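PDB 4V36: lysyl-trna-dependent l-ysyl-phosphatidylgycerol synthase from Bacillus licheniformis, which catalyses the transfer of lysine from lysyl-tRNA to the membrane lipid phosphatidylglycerol, a lipid modification associated with bacterial resistance. Local coordinates for residues Asp72-Val77 and Met102-Asp107; Ile93-Glu98 and Phe113-Glu118; Arg159-Glu164 and Gly204-Phe209; Asn163-Val168 and Ile196-Ser201. One frame throughout, in Å; residues are numbered along the deposited sequence.

Interaction 1 of 4, residues Asp72-Val77 and Met102-Asp107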
loop_
_atom_site.group_PDB
_atom_site.type_symbol
_atom_site.label_atom_id
_atom_site.label_comp_id
_atom_site.label_asym_id
_atom_site.label_seq_id
_atom_site.Cartn_x
_atom_site.Cartn_y
_atom_site.Cartn_z
ATOM N N ASP A 72 -6.587 -5.355 21.159
ATOM C CA ASP A 72 -6.437 -6.031 22.442
ATOM C C ASP A 72 -6.067 -7.500 22.257
ATOM O O ASP A 72 -5.597 -8.153 23.188
ATOM C CB ASP A 72 -7.721 -5.911 23.265
ATOM C CG ASP A 72 -8.044 -4.476 23.633
ATOM O OD1 ASP A 72 -7.102 -3.665 23.755
ATOM O OD2 ASP A 72 -9.241 -4.159 23.800
ATOM N N SER A 73 -6.281 -8.015 21.050
ATOM C CA SER A 73 -5.949 -9.400 20.741
ATOM C C SER A 73 -4.645 -9.501 19.956
ATOM O O SER A 73 -4.222 -10.595 19.580
ATOM C CB SER A 73 -7.086 -10.060 19.957
ATOM O OG SER A 73 -8.267 -10.137 20.735
ATOM N N PHE A 74 -4.011 -8.357 19.710
ATOM C CA PHE A 74 -2.756 -8.321 18.962
ATOM C C PHE A 74 -1.604 -9.062 19.659
ATOM O O PHE A 74 -0.859 -9.780 18.995
ATOM C CB PHE A 74 -2.335 -6.874 18.673
ATOM C CG PHE A 74 -3.120 -6.217 17.569
ATOM C CD1 PHE A 74 -4.180 -6.872 16.965
ATOM C CD2 PHE A 74 -2.784 -4.948 17.128
ATOM C CE1 PHE A 74 -4.899 -6.268 15.951
ATOM C CE2 PHE A 74 -3.497 -4.340 16.111
ATOM C CZ PHE A 74 -4.556 -5.001 15.524
ATOM N N PRO A 75 -1.436 -8.886 20.987
ATOM C CA PRO A 75 -0.377 -9.686 21.617
ATOM C C PRO A 75 -0.639 -11.187 21.526
ATOM O O PRO A 75 0.306 -11.971 21.458
ATOM C CB PRO A 75 -0.408 -9.221 23.078
ATOM C CG PRO A 75 -0.981 -7.857 23.025
ATOM C CD PRO A 75 -2.003 -7.904 21.932
ATOM N N LEU A 76 -1.911 -11.573 21.515
ATOM C CA LEU A 76 -2.283 -12.981 21.460
ATOM C C LEU A 76 -1.957 -13.610 20.106
ATOM O O LEU A 76 -1.375 -14.692 20.045
ATOM C CB LEU A 76 -3.772 -13.150 21.766
ATOM C CG LEU A 76 -4.317 -14.578 21.682
ATOM C CD1 LEU A 76 -3.565 -15.499 22.630
ATOM C CD2 LEU A 76 -5.805 -14.600 21.981
ATOM N N VAL A 77 -2.331 -12.930 19.026
ATOM C CA VAL A 77 -2.136 -13.471 17.686
ATOM C C VAL A 77 -0.653 -13.519 17.315
ATOM O O VAL A 77 -0.207 -14.441 16.631
ATOM C CB VAL A 77 -2.922 -12.657 16.623
ATOM C CG1 VAL A 77 -2.455 -11.208 16.576
ATOM C CG2 VAL A 77 -2.808 -13.310 15.253
ATOM N N MET A 102 5.605 -1.184 18.256
ATOM C CA MET A 102 6.933 -1.769 18.436
ATOM C C MET A 102 7.047 -2.589 19.718
ATOM O O MET A 102 7.850 -3.518 19.797
ATOM C CB MET A 102 8.002 -0.675 18.431
ATOM C CG MET A 102 8.312 -0.115 17.055
ATOM S SD MET A 102 9.506 1.234 17.119
ATOM C CE MET A 102 9.752 1.557 15.377
ATOM N N ALA A 103 6.242 -2.241 20.718
ATOM C CA ALA A 103 6.267 -2.936 22.001
ATOM C C ALA A 103 5.829 -4.391 21.859
ATOM O O ALA A 103 6.244 -5.252 22.636
ATOM C CB ALA A 103 5.385 -2.215 23.007
ATOM N N LEU A 104 4.994 -4.656 20.861
ATOM C CA LEU A 104 4.490 -6.001 20.611
ATOM C C LEU A 104 5.593 -6.942 20.138
ATOM O O LEU A 104 5.560 -8.141 20.414
ATOM C CB LEU A 104 3.366 -5.963 19.573
ATOM C CG LEU A 104 2.110 -5.162 19.924
ATOM C CD1 LEU A 104 1.180 -5.075 18.726
ATOM C CD2 LEU A 104 1.398 -5.784 21.111
ATOM N N TYR A 105 6.571 -6.393 19.425
ATOM C CA TYR A 105 7.615 -7.206 18.813
ATOM C C TYR A 105 8.925 -7.139 19.590
ATOM O O TYR A 105 9.758 -8.040 19.492
ATOM C CB TYR A 105 7.844 -6.766 17.364
ATOM C CG TYR A 105 6.568 -6.634 16.565
ATOM C CD1 TYR A 105 5.975 -7.744 15.978
ATOM C CD2 TYR A 105 5.953 -5.400 16.403
ATOM C CE1 TYR A 105 4.806 -7.627 15.250
ATOM C CE2 TYR A 105 4.785 -5.274 15.677
ATOM C CZ TYR A 105 4.216 -6.390 15.102
ATOM O OH TYR A 105 3.053 -6.269 14.379
ATOM N N HIS A 106 9.102 -6.072 20.362
ATOM C CA HIS A 106 10.326 -5.880 21.132
ATOM C C HIS A 106 10.480 -6.946 22.213
ATOM O O HIS A 106 11.595 -7.324 22.569
ATOM C CB HIS A 106 10.347 -4.486 21.763
ATOM C CG HIS A 106 11.633 -4.155 22.456
ATOM N ND1 HIS A 106 12.815 -4.810 22.182
ATOM C CD2 HIS A 106 11.922 -3.241 23.411
ATOM C CE1 HIS A 106 13.776 -4.312 22.939
ATOM N NE2 HIS A 106 13.260 -3.358 23.694
ATOM N N ASP A 107 9.354 -7.430 22.729
ATOM C CA ASP A 107 9.364 -8.444 23.778
ATOM C C ASP A 107 9.837 -9.798 23.257
ATOM O O ASP A 107 10.225 -10.670 24.035
ATOM C CB ASP A 107 7.974 -8.580 24.402
ATOM C CG ASP A 107 7.568 -7.351 25.194
ATOM O OD1 ASP A 107 8.463 -6.682 25.754
ATOM O OD2 ASP A 107 6.356 -7.056 25.257
#
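Leu104, on the short helix 102-106, touches Phe74 and Pro75 in the first turn of helix 74-87. Before it comes Met102, whose carbonyl O accepts from the N of both Tyr105 and His106. These bonds hold the brief, weakly bonded turn that carries Leu104. With chi1 at -61°, Leu104 extends toward helix 74-87, and its two methyls go to different partners. CD1 rests 3.9 Å from CB of Phe74, near the root of that side chain. CD2 packs 3.7 Å from CG of Pro75, and the two side chains lie obliquely to each other. The CA atoms of Pro75 and Leu104 are 6.2 Å apart, so the helices approach closely here. Tyr105 follows and turns its CB away from helix 74-87. Its ring meets Phe94 of strand 91-97, and its OH is hydrogen-bonded to Asp66. The contact thus joins the start of helix 74-87 to helix 102-106, with Pro67 of strand 60-69 touching Phe74 and Tyr105, and Ile78 touching Leu104.

Interaction 2 of 4, residues Ile93-Glu98 and Phe113-Glu118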
loop_
_atom_site.group_PDB
_atom_site.type_symbol
_atom_site.label_atom_id
_atom_site.label_comp_id
_atom_site.label_asym_id
_atom_site.label_seq_id
_atom_site.Cartn_x
_atom_site.Cartn_y
_atom_site.Cartn_z
ATOM N N ILE A 93 9.535 -12.607 9.760
ATOM C CA ILE A 93 9.848 -11.218 9.453
ATOM C C ILE A 93 8.563 -10.398 9.349
ATOM O O ILE A 93 7.579 -10.851 8.766
ATOM C CB ILE A 93 10.643 -11.103 8.137
ATOM C CG1 ILE A 93 11.840 -12.056 8.151
ATOM C CG2 ILE A 93 11.092 -9.670 7.903
ATOM C CD1 ILE A 93 12.499 -12.231 6.800
ATOM N N PHE A 94 8.571 -9.200 9.925
ATOM C CA PHE A 94 7.423 -8.307 9.837
ATOM C C PHE A 94 7.746 -7.112 8.944
ATOM O O PHE A 94 8.716 -6.392 9.181
ATOM C CB PHE A 94 6.995 -7.834 11.229
ATOM C CG PHE A 94 6.505 -8.942 12.121
ATOM C CD1 PHE A 94 7.389 -9.657 12.913
ATOM C CD2 PHE A 94 5.161 -9.271 12.162
ATOM C CE1 PHE A 94 6.940 -10.677 13.731
ATOM C CE2 PHE A 94 4.706 -10.290 12.978
ATOM C CZ PHE A 94 5.597 -10.995 13.763
ATOM N N TYR A 95 6.924 -6.905 7.921
ATOM C CA TYR A 95 7.191 -5.872 6.928
ATOM C C TYR A 95 6.168 -4.738 6.976
ATOM O O TYR A 95 4.962 -4.974 6.935
ATOM C CB TYR A 95 7.227 -6.494 5.532
ATOM C CG TYR A 95 7.414 -5.496 4.416
ATOM C CD1 TYR A 95 8.602 -4.791 4.277
ATOM C CD2 TYR A 95 6.405 -5.268 3.490
ATOM C CE1 TYR A 95 8.775 -3.878 3.253
ATOM C CE2 TYR A 95 6.570 -4.361 2.463
ATOM C CZ TYR A 95 7.756 -3.668 2.348
ATOM O OH TYR A 95 7.919 -2.762 1.326
ATOM N N GLN A 96 6.676 -3.510 7.057
ATOM C CA GLN A 96 5.861 -2.294 7.124
ATOM C C GLN A 96 4.927 -2.258 8.331
ATOM O O GLN A 96 3.711 -2.129 8.185
ATOM C CB GLN A 96 5.046 -2.111 5.839
ATOM C CG GLN A 96 5.873 -1.695 4.635
ATOM C CD GLN A 96 5.029 -1.104 3.523
ATOM O OE1 GLN A 96 3.949 -0.567 3.767
ATOM N NE2 GLN A 96 5.519 -1.201 2.293
ATOM N N ILE A 97 5.504 -2.363 9.523
ATOM C CA ILE A 97 4.756 -2.141 10.753
ATOM C C ILE A 97 4.917 -0.685 11.166
ATOM O O ILE A 97 5.730 0.039 10.592
ATOM C CB ILE A 97 5.227 -3.059 11.896
ATOM C CG1 ILE A 97 6.616 -2.638 12.382
ATOM C CG2 ILE A 97 5.215 -4.514 11.449
ATOM C CD1 ILE A 97 7.103 -3.413 13.584
ATOM N N GLU A 98 4.148 -0.255 12.161
ATOM C CA GLU A 98 4.207 1.130 12.610
ATOM C C GLU A 98 4.857 1.239 13.987
ATOM O O GLU A 98 4.942 0.255 14.722
ATOM C CB GLU A 98 2.806 1.743 12.626
ATOM C CG GLU A 98 2.134 1.755 11.261
ATOM C CD GLU A 98 0.784 2.441 11.274
ATOM O OE1 GLU A 98 0.468 3.119 12.273
ATOM O OE2 GLU A 98 0.037 2.299 10.283
ATOM N N PHE A 113 13.913 -1.409 11.620
ATOM C CA PHE A 113 14.598 -0.656 10.580
ATOM C C PHE A 113 13.588 0.162 9.785
ATOM O O PHE A 113 12.638 -0.388 9.228
ATOM C CB PHE A 113 15.375 -1.601 9.661
ATOM C CG PHE A 113 15.961 -0.929 8.455
ATOM C CD1 PHE A 113 17.124 -0.185 8.560
ATOM C CD2 PHE A 113 15.356 -1.049 7.214
ATOM C CE1 PHE A 113 17.669 0.433 7.451
ATOM C CE2 PHE A 113 15.895 -0.433 6.102
ATOM C CZ PHE A 113 17.053 0.309 6.222
ATOM N N LYS A 114 13.793 1.474 9.731
ATOM C CA LYS A 114 12.844 2.363 9.066
ATOM C C LYS A 114 12.923 2.228 7.549
ATOM O O LYS A 114 13.953 2.517 6.942
ATOM C CB LYS A 114 13.083 3.815 9.482
ATOM C CG LYS A 114 11.899 4.732 9.215
ATOM C CD LYS A 114 12.042 6.057 9.948
ATOM C CE LYS A 114 10.772 6.888 9.837
ATOM N NZ LYS A 114 10.883 8.177 10.569
ATOM N N LEU A 115 11.821 1.788 6.949
ATOM C CA LEU A 115 11.756 1.544 5.512
ATOM C C LEU A 115 11.454 2.819 4.731
ATOM O O LEU A 115 11.897 2.988 3.595
ATOM C CB LEU A 115 10.689 0.489 5.207
ATOM C CG LEU A 115 10.873 -0.874 5.875
ATOM C CD1 LEU A 115 9.557 -1.628 5.904
ATOM C CD2 LEU A 115 11.935 -1.680 5.148
ATOM N N GLY A 116 10.690 3.710 5.350
ATOM C CA GLY A 116 10.260 4.933 4.703
ATOM C C GLY A 116 9.114 5.558 5.470
ATOM O O GLY A 116 8.817 5.149 6.592
ATOM N N GLU A 117 8.466 6.548 4.868
ATOM C CA GLU A 117 7.350 7.226 5.514
ATOM C C GLU A 117 6.171 7.379 4.562
ATOM O O GLU A 117 6.350 7.650 3.375
ATOM C CB GLU A 117 7.787 8.598 6.036
ATOM C CG GLU A 117 8.734 8.537 7.225
ATOM C CD GLU A 117 9.306 9.894 7.595
ATOM O OE1 GLU A 117 9.839 10.582 6.700
ATOM O OE2 GLU A 117 9.226 10.268 8.784
ATOM N N GLU A 118 4.966 7.194 5.092
ATOM C CA GLU A 118 3.749 7.386 4.314
ATOM C C GLU A 118 3.323 8.849 4.336
ATOM O O GLU A 118 3.274 9.475 5.394
ATOM C CB GLU A 118 2.617 6.505 4.848
ATOM C CG GLU A 118 2.784 5.024 4.559
ATOM C CD GLU A 118 1.613 4.201 5.058
ATOM O OE1 GLU A 118 0.854 4.703 5.914
ATOM O OE2 GLU A 118 1.450 3.054 4.594
#
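The Tyr95 ring meets Leu115 obliquely, and CG of its neighbour Gln96 lies over one ring face. That carbon stands 3.5 Å above the plane, offset toward the rim. CD1 of Leu115 reaches the same ring at CE1, 3.6 Å away. Set opposite the backbone N (chi1 176°), CG of Tyr95 carries the ring off the strand toward Leu115.

The same methyl of Leu115 also packs against Gln96. It lies 3.6 Å from the backbone N of Gln96 and 3.9 Å from its CG, with the two side chains nearly at right angles. One leucine methyl therefore touches both the ring and the glutamine.

The two strands are not paired with each other. Strand 305-313 runs between them, and each bulges against it. Gln96 and Ile97 face Tyr310 in a G1 bulge. Leu115 and Gly116 face Lys309 in a classic bulge.

The contact is buried and mainly apolar, with acidic groups at one end. OE2 of Glu98 and OE1 of Glu118 are 5.1 Å apart. Glu118 OE1 is hydrogen-bonded to Asn257. Arg307 makes long, weak ion pairs with both acids, and Lys309 does so with Glu98. These positive charges would probably ease any repulsion between the two carboxylates. Apolar packing gives way, within a few residues, to a probably charged group of side chains.

Interaction 3 of 4, residues Arg159-Glu164 and Gly204-Phe209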
loop_
_atom_site.group_PDB
_atom_site.type_symbol
_atom_site.label_atom_id
_atom_site.label_comp_id
_atom_site.label_asym_id
_atom_site.label_seq_id
_atom_site.Cartn_x
_atom_site.Cartn_y
_atom_site.Cartn_z
ATOM N N ARG A 159 -17.779 -6.396 -17.779
ATOM C CA ARG A 159 -16.601 -6.801 -18.536
ATOM C C ARG A 159 -16.146 -5.682 -19.465
ATOM O O ARG A 159 -14.948 -5.474 -19.656
ATOM C CB ARG A 159 -16.887 -8.075 -19.337
ATOM C CG ARG A 159 -15.751 -8.514 -20.249
ATOM C CD ARG A 159 -14.450 -8.677 -19.481
ATOM N NE ARG A 159 -14.572 -9.652 -18.402
ATOM C CZ ARG A 159 -13.615 -9.907 -17.518
ATOM N NH1 ARG A 159 -12.463 -9.254 -17.580
ATOM N NH2 ARG A 159 -13.811 -10.812 -16.568
ATOM N N GLU A 160 -17.106 -4.961 -20.036
ATOM C CA GLU A 160 -16.794 -3.849 -20.927
ATOM C C GLU A 160 -16.003 -2.774 -20.191
ATOM O O GLU A 160 -15.070 -2.189 -20.741
ATOM C CB GLU A 160 -18.073 -3.252 -21.518
ATOM C CG GLU A 160 -17.833 -2.063 -22.437
ATOM C CD GLU A 160 -19.108 -1.545 -23.074
ATOM O OE1 GLU A 160 -20.162 -2.197 -22.915
ATOM O OE2 GLU A 160 -19.055 -0.486 -23.735
ATOM N N PHE A 161 -16.379 -2.526 -18.941
ATOM C CA PHE A 161 -15.695 -1.541 -18.115
ATOM C C PHE A 161 -14.295 -2.022 -17.740
ATOM O O PHE A 161 -13.331 -1.260 -17.806
ATOM C CB PHE A 161 -16.508 -1.244 -16.853
ATOM C CG PHE A 161 -15.921 -0.161 -15.996
ATOM C CD1 PHE A 161 -15.934 1.157 -16.420
ATOM C CD2 PHE A 161 -15.368 -0.457 -14.762
ATOM C CE1 PHE A 161 -15.397 2.159 -15.632
ATOM C CE2 PHE A 161 -14.831 0.540 -13.970
ATOM C CZ PHE A 161 -14.845 1.849 -14.406
ATOM N N LEU A 162 -14.192 -3.290 -17.355
ATOM C CA LEU A 162 -12.910 -3.876 -16.980
ATOM C C LEU A 162 -11.957 -3.949 -18.171
ATOM O O LEU A 162 -10.751 -3.751 -18.021
ATOM C CB LEU A 162 -13.114 -5.267 -16.380
ATOM C CG LEU A 162 -13.884 -5.311 -15.058
ATOM C CD1 LEU A 162 -14.050 -6.744 -14.574
ATOM C CD2 LEU A 162 -13.189 -4.465 -14.003
ATOM N N ASN A 163 -12.503 -4.233 -19.350
ATOM C CA ASN A 163 -11.704 -4.257 -20.572
ATOM C C ASN A 163 -11.061 -2.905 -20.850
ATOM O O ASN A 163 -9.904 -2.833 -21.264
ATOM C CB ASN A 163 -12.558 -4.677 -21.769
ATOM C CG ASN A 163 -12.816 -6.168 -21.806
ATOM O OD1 ASN A 163 -12.093 -6.950 -21.189
ATOM N ND2 ASN A 163 -13.845 -6.573 -22.541
ATOM N N GLU A 164 -11.817 -1.836 -20.618
ATOM C CA GLU A 164 -11.314 -0.482 -20.824
ATOM C C GLU A 164 -10.233 -0.138 -19.803
ATOM O O GLU A 164 -9.303 0.612 -20.101
ATOM C CB GLU A 164 -12.457 0.532 -20.748
ATOM C CG GLU A 164 -13.484 0.382 -21.859
ATOM C CD GLU A 164 -14.687 1.286 -21.676
ATOM O OE1 GLU A 164 -14.731 2.025 -20.670
ATOM O OE2 GLU A 164 -15.592 1.255 -22.536
ATOM N N GLY A 204 -15.190 10.970 -23.722
ATOM C CA GLY A 204 -15.648 9.962 -22.785
ATOM C C GLY A 204 -14.718 8.768 -22.710
ATOM O O GLY A 204 -15.099 7.705 -22.221
ATOM N N GLU A 205 -13.493 8.943 -23.195
ATOM C CA GLU A 205 -12.513 7.865 -23.182
ATOM C C GLU A 205 -11.723 7.847 -21.879
ATOM O O GLU A 205 -11.115 8.846 -21.494
ATOM C CB GLU A 205 -11.555 7.990 -24.367
ATOM C CG GLU A 205 -10.541 6.862 -24.454
ATOM C CD GLU A 205 -9.530 7.067 -25.563
ATOM O OE1 GLU A 205 -9.512 8.164 -26.159
ATOM O OE2 GLU A 205 -8.753 6.128 -25.837
ATOM N N ILE A 206 -11.740 6.703 -21.204
ATOM C CA ILE A 206 -10.999 6.526 -19.961
ATOM C C ILE A 206 -9.497 6.544 -20.223
ATOM O O ILE A 206 -8.977 5.696 -20.947
ATOM C CB ILE A 206 -11.379 5.205 -19.266
ATOM C CG1 ILE A 206 -12.882 5.164 -18.980
ATOM C CG2 ILE A 206 -10.581 5.024 -17.986
ATOM C CD1 ILE A 206 -13.345 3.881 -18.327
ATOM N N VAL A 207 -8.806 7.513 -19.632
ATOM C CA VAL A 207 -7.365 7.637 -19.825
ATOM C C VAL A 207 -6.587 7.326 -18.551
ATOM O O VAL A 207 -5.360 7.248 -18.574
ATOM C CB VAL A 207 -6.980 9.048 -20.309
ATOM C CG1 VAL A 207 -7.732 9.394 -21.585
ATOM C CG2 VAL A 207 -7.256 10.075 -19.225
ATOM N N ALA A 208 -7.302 7.149 -17.443
ATOM C CA ALA A 208 -6.668 6.836 -16.164
ATOM C C ALA A 208 -7.666 6.231 -15.182
ATOM O O ALA A 208 -8.858 6.522 -15.246
ATOM C CB ALA A 208 -6.033 8.086 -15.566
ATOM N N PHE A 209 -7.179 5.390 -14.273
ATOM C CA PHE A 209 -8.041 4.831 -13.237
ATOM C C PHE A 209 -7.294 4.562 -11.936
ATOM O O PHE A 209 -6.084 4.331 -11.933
ATOM C CB PHE A 209 -8.712 3.542 -13.725
ATOM C CG PHE A 209 -7.792 2.351 -13.782
ATOM C CD1 PHE A 209 -7.044 2.091 -14.917
ATOM C CD2 PHE A 209 -7.695 1.479 -12.706
ATOM C CE1 PHE A 209 -6.204 0.994 -14.975
ATOM C CE2 PHE A 209 -6.856 0.382 -12.759
ATOM C CZ PHE A 209 -6.112 0.138 -13.895
#
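Helix 159-173 packs on the sheet at the first residue of strand 206-213, where Ile206 meets Phe161 and Glu164. Such helix-on-sheet packing fits the acetyltransferase-like fold suggested by the family. The nearest CA atoms are those of Glu164 and Ile206, 7.1 Å apart.

CD1 of Ile206 carries the contact. It lies 3.8 Å from CE1 of Phe161 and 3.3 Å from OE1 of Glu164. Both helix side chains cross the isoleucine at about a right angle. They sit three residues apart, so they rise from adjacent turns of one helix side. Both reach the same methyl, from directions about at right angles. A chi1 of -176° swings the Phe161 ring beside its carbonyl carbon and toward the strand, where the methyl meets it obliquely. Glu164 instead stretches out past CG, and its OE1 comes up against the end of the isoleucine, across it. The approach of OE1 to a methyl is plain van der Waals contact. Glu164 is partly exposed, which is consistent with a carboxylate bordering the buried isoleucine.

A classic bulge follows at once, with Val207 and Ala208 both facing Leu199. Val207 turns away from the helix, whereas Phe209 turns toward it and packs on Leu165, Val168 and Ser169. Strand 196-200 lies on one side of strand 206-213 and strand 220-228 on the other. Phe161 also reaches Val198, so the helix spans two neighbouring strands.

Interaction 4 of 4, residues Asn163-Val168 and Ile196-Ser201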
loop_
_atom_site.group_PDB
_atom_site.type_symbol
_atom_site.label_atom_id
_atom_site.label_comp_id
_atom_site.label_asym_id
_atom_site.label_seq_id
_atom_site.Cartn_x
_atom_site.Cartn_y
_atom_site.Cartn_z
ATOM N N ASN A 163 -12.503 -4.233 -19.350
ATOM C CA ASN A 163 -11.704 -4.257 -20.572
ATOM C C ASN A 163 -11.061 -2.905 -20.850
ATOM O O ASN A 163 -9.904 -2.833 -21.264
ATOM C CB ASN A 163 -12.558 -4.677 -21.769
ATOM C CG ASN A 163 -12.816 -6.168 -21.806
ATOM O OD1 ASN A 163 -12.093 -6.950 -21.189
ATOM N ND2 ASN A 163 -13.845 -6.573 -22.541
ATOM N N GLU A 164 -11.817 -1.836 -20.618
ATOM C CA GLU A 164 -11.314 -0.482 -20.824
ATOM C C GLU A 164 -10.233 -0.138 -19.803
ATOM O O GLU A 164 -9.303 0.612 -20.101
ATOM C CB GLU A 164 -12.457 0.532 -20.748
ATOM C CG GLU A 164 -13.484 0.382 -21.859
ATOM C CD GLU A 164 -14.687 1.286 -21.676
ATOM O OE1 GLU A 164 -14.731 2.025 -20.670
ATOM O OE2 GLU A 164 -15.592 1.255 -22.536
ATOM N N LEU A 165 -10.359 -0.691 -18.601
ATOM C CA LEU A 165 -9.354 -0.486 -17.566
ATOM C C LEU A 165 -8.095 -1.287 -17.871
ATOM O O LEU A 165 -6.983 -0.837 -17.598
ATOM C CB LEU A 165 -9.899 -0.876 -16.191
ATOM C CG LEU A 165 -11.116 -0.106 -15.674
ATOM C CD1 LEU A 165 -11.434 -0.523 -14.250
ATOM C CD2 LEU A 165 -10.891 1.392 -15.757
ATOM N N ARG A 166 -8.277 -2.475 -18.439
ATOM C CA ARG A 166 -7.151 -3.343 -18.770
ATOM C C ARG A 166 -6.291 -2.731 -19.870
ATOM O O ARG A 166 -5.062 -2.796 -19.817
ATOM C CB ARG A 166 -7.639 -4.731 -19.195
ATOM C CG ARG A 166 -6.513 -5.686 -19.561
ATOM C CD ARG A 166 -7.036 -7.069 -19.915
ATOM N NE ARG A 166 -7.684 -7.723 -18.781
ATOM C CZ ARG A 166 -7.034 -8.367 -17.817
ATOM N NH1 ARG A 166 -5.710 -8.440 -17.840
ATOM N NH2 ARG A 166 -7.707 -8.933 -16.825
ATOM N N GLN A 167 -6.946 -2.139 -20.865
ATOM C CA GLN A 167 -6.246 -1.470 -21.957
ATOM C C GLN A 167 -5.376 -0.337 -21.427
ATOM O O GLN A 167 -4.241 -0.153 -21.867
ATOM C CB GLN A 167 -7.242 -0.936 -22.989
ATOM C CG GLN A 167 -7.997 -2.023 -23.736
ATOM C CD GLN A 167 -9.094 -1.470 -24.626
ATOM O OE1 GLN A 167 -9.317 -0.261 -24.677
ATOM N NE2 GLN A 167 -9.786 -2.356 -25.332
ATOM N N VAL A 168 -5.916 0.417 -20.476
ATOM C CA VAL A 168 -5.165 1.477 -19.814
ATOM C C VAL A 168 -4.027 0.890 -18.981
ATOM O O VAL A 168 -2.902 1.394 -19.001
ATOM C CB VAL A 168 -6.077 2.333 -18.912
ATOM C CG1 VAL A 168 -5.253 3.302 -18.076
ATOM C CG2 VAL A 168 -7.105 3.079 -19.751
ATOM N N ILE A 196 -13.906 2.327 -7.990
ATOM C CA ILE A 196 -12.862 2.668 -8.944
ATOM C C ILE A 196 -13.071 4.073 -9.488
ATOM O O ILE A 196 -14.119 4.380 -10.056
ATOM C CB ILE A 196 -12.810 1.671 -10.116
ATOM C CG1 ILE A 196 -12.414 0.282 -9.616
ATOM C CG2 ILE A 196 -11.828 2.146 -11.175
ATOM C CD1 ILE A 196 -12.333 -0.757 -10.710
ATOM N N ALA A 197 -12.069 4.925 -9.302
ATOM C CA ALA A 197 -12.119 6.289 -9.811
ATOM C C ALA A 197 -11.464 6.359 -11.182
ATOM O O ALA A 197 -10.366 5.842 -11.375
ATOM C CB ALA A 197 -11.439 7.244 -8.845
ATOM N N VAL A 198 -12.142 6.990 -12.135
ATOM C CA VAL A 198 -11.615 7.100 -13.490
ATOM C C VAL A 198 -11.522 8.549 -13.956
ATOM O O VAL A 198 -12.249 9.418 -13.475
ATOM C CB VAL A 198 -12.478 6.311 -14.498
ATOM C CG1 VAL A 198 -12.457 4.824 -14.176
ATOM C CG2 VAL A 198 -13.904 6.842 -14.508
ATOM N N LEU A 199 -10.612 8.799 -14.890
ATOM C CA LEU A 199 -10.503 10.102 -15.529
ATOM C C LEU A 199 -10.805 9.963 -17.017
ATOM O O LEU A 199 -10.098 9.260 -17.739
ATOM C CB LEU A 199 -9.112 10.702 -15.322
ATOM C CG LEU A 199 -8.949 12.146 -15.801
ATOM C CD1 LEU A 199 -9.752 13.093 -14.922
ATOM C CD2 LEU A 199 -7.483 12.555 -15.839
ATOM N N LYS A 200 -11.863 10.628 -17.467
ATOM C CA LYS A 200 -12.282 10.537 -18.859
ATOM C C LYS A 200 -11.986 11.817 -19.628
ATOM O O LYS A 200 -11.986 12.907 -19.061
ATOM C CB LYS A 200 -13.776 10.219 -18.950
ATOM C CG LYS A 200 -14.166 8.851 -18.419
ATOM C CD LYS A 200 -15.655 8.609 -18.605
ATOM C CE LYS A 200 -16.062 7.229 -18.123
ATOM N NZ LYS A 200 -17.520 6.991 -18.315
ATOM N N SER A 201 -11.734 11.673 -20.925
ATOM C CA SER A 201 -11.551 12.821 -21.803
ATOM C C SER A 201 -12.908 13.389 -22.200
ATOM O O SER A 201 -13.941 12.941 -21.703
ATOM C CB SER A 201 -10.754 12.427 -23.046
ATOM O OG SER A 201 -11.425 11.414 -23.774
#
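Leu165 and Ile196 point at each other tip to tip, while Val198 meets the same leucine at about a right angle. The leucine forks between them. Its CD1 lies 3.7 Å from CD1 of Ile196 and 4.1 Å from CG2 of the same residue. Its CD2 lies 4.1 Å from CG1 of Val198, a looser touch.

The torsions set this up. In Leu165 the carbonyl carbon and CG stand on opposite sides of the CA-CB bond (chi1 -61°), which, with CD1 extended beyond, points the branched end at the strand. CG1 of Ile196 takes the matching position (chi1 -65°), and CD1 extends beyond it to meet the leucine end-on.

Ile196 and Val198 are two residues apart in the strand, so both face helix 159-173. Ala197 and Leu199 face the other way, and Leu199 packs on helix 236-251. Thus a helix packs on each face of the strand. The nearest CA atoms, of Leu165 and Val198, are 8.9 Å apart, so the contact is made by side chains alone. Phe186 also touches Leu165, while Phe157 touches Ile196.

All three contacting side chains are buried hydrocarbon. The leucine is held by shape and van der Waals contact rather than by directed bonds. The nearest opposite charges across the two segments, Glu164 OE1 and Lys200 NZ, are 6.2 Å apart, too far for a salt bridge.

How the interactions relate
Interactions 3 and 4 share helix 159-173 and lie about 3 Å apart between centres. Their strands are neighbours in the sheet. Interaction 4 is fully buried and purely aliphatic. Interaction 3, reaching a turn nearer the helix start through Phe161, is partly buried and admits a ring and a carboxylate. Interactions 1 and 2 lie on the opposite side of the chain's centre and touch through Tyr105, which packs on Ile97. Interaction 1 joins two helices near the surface by a few methyl contacts. Interaction 2 is buried between strands and has two glutamates, Glu98 and Glu118, beside it.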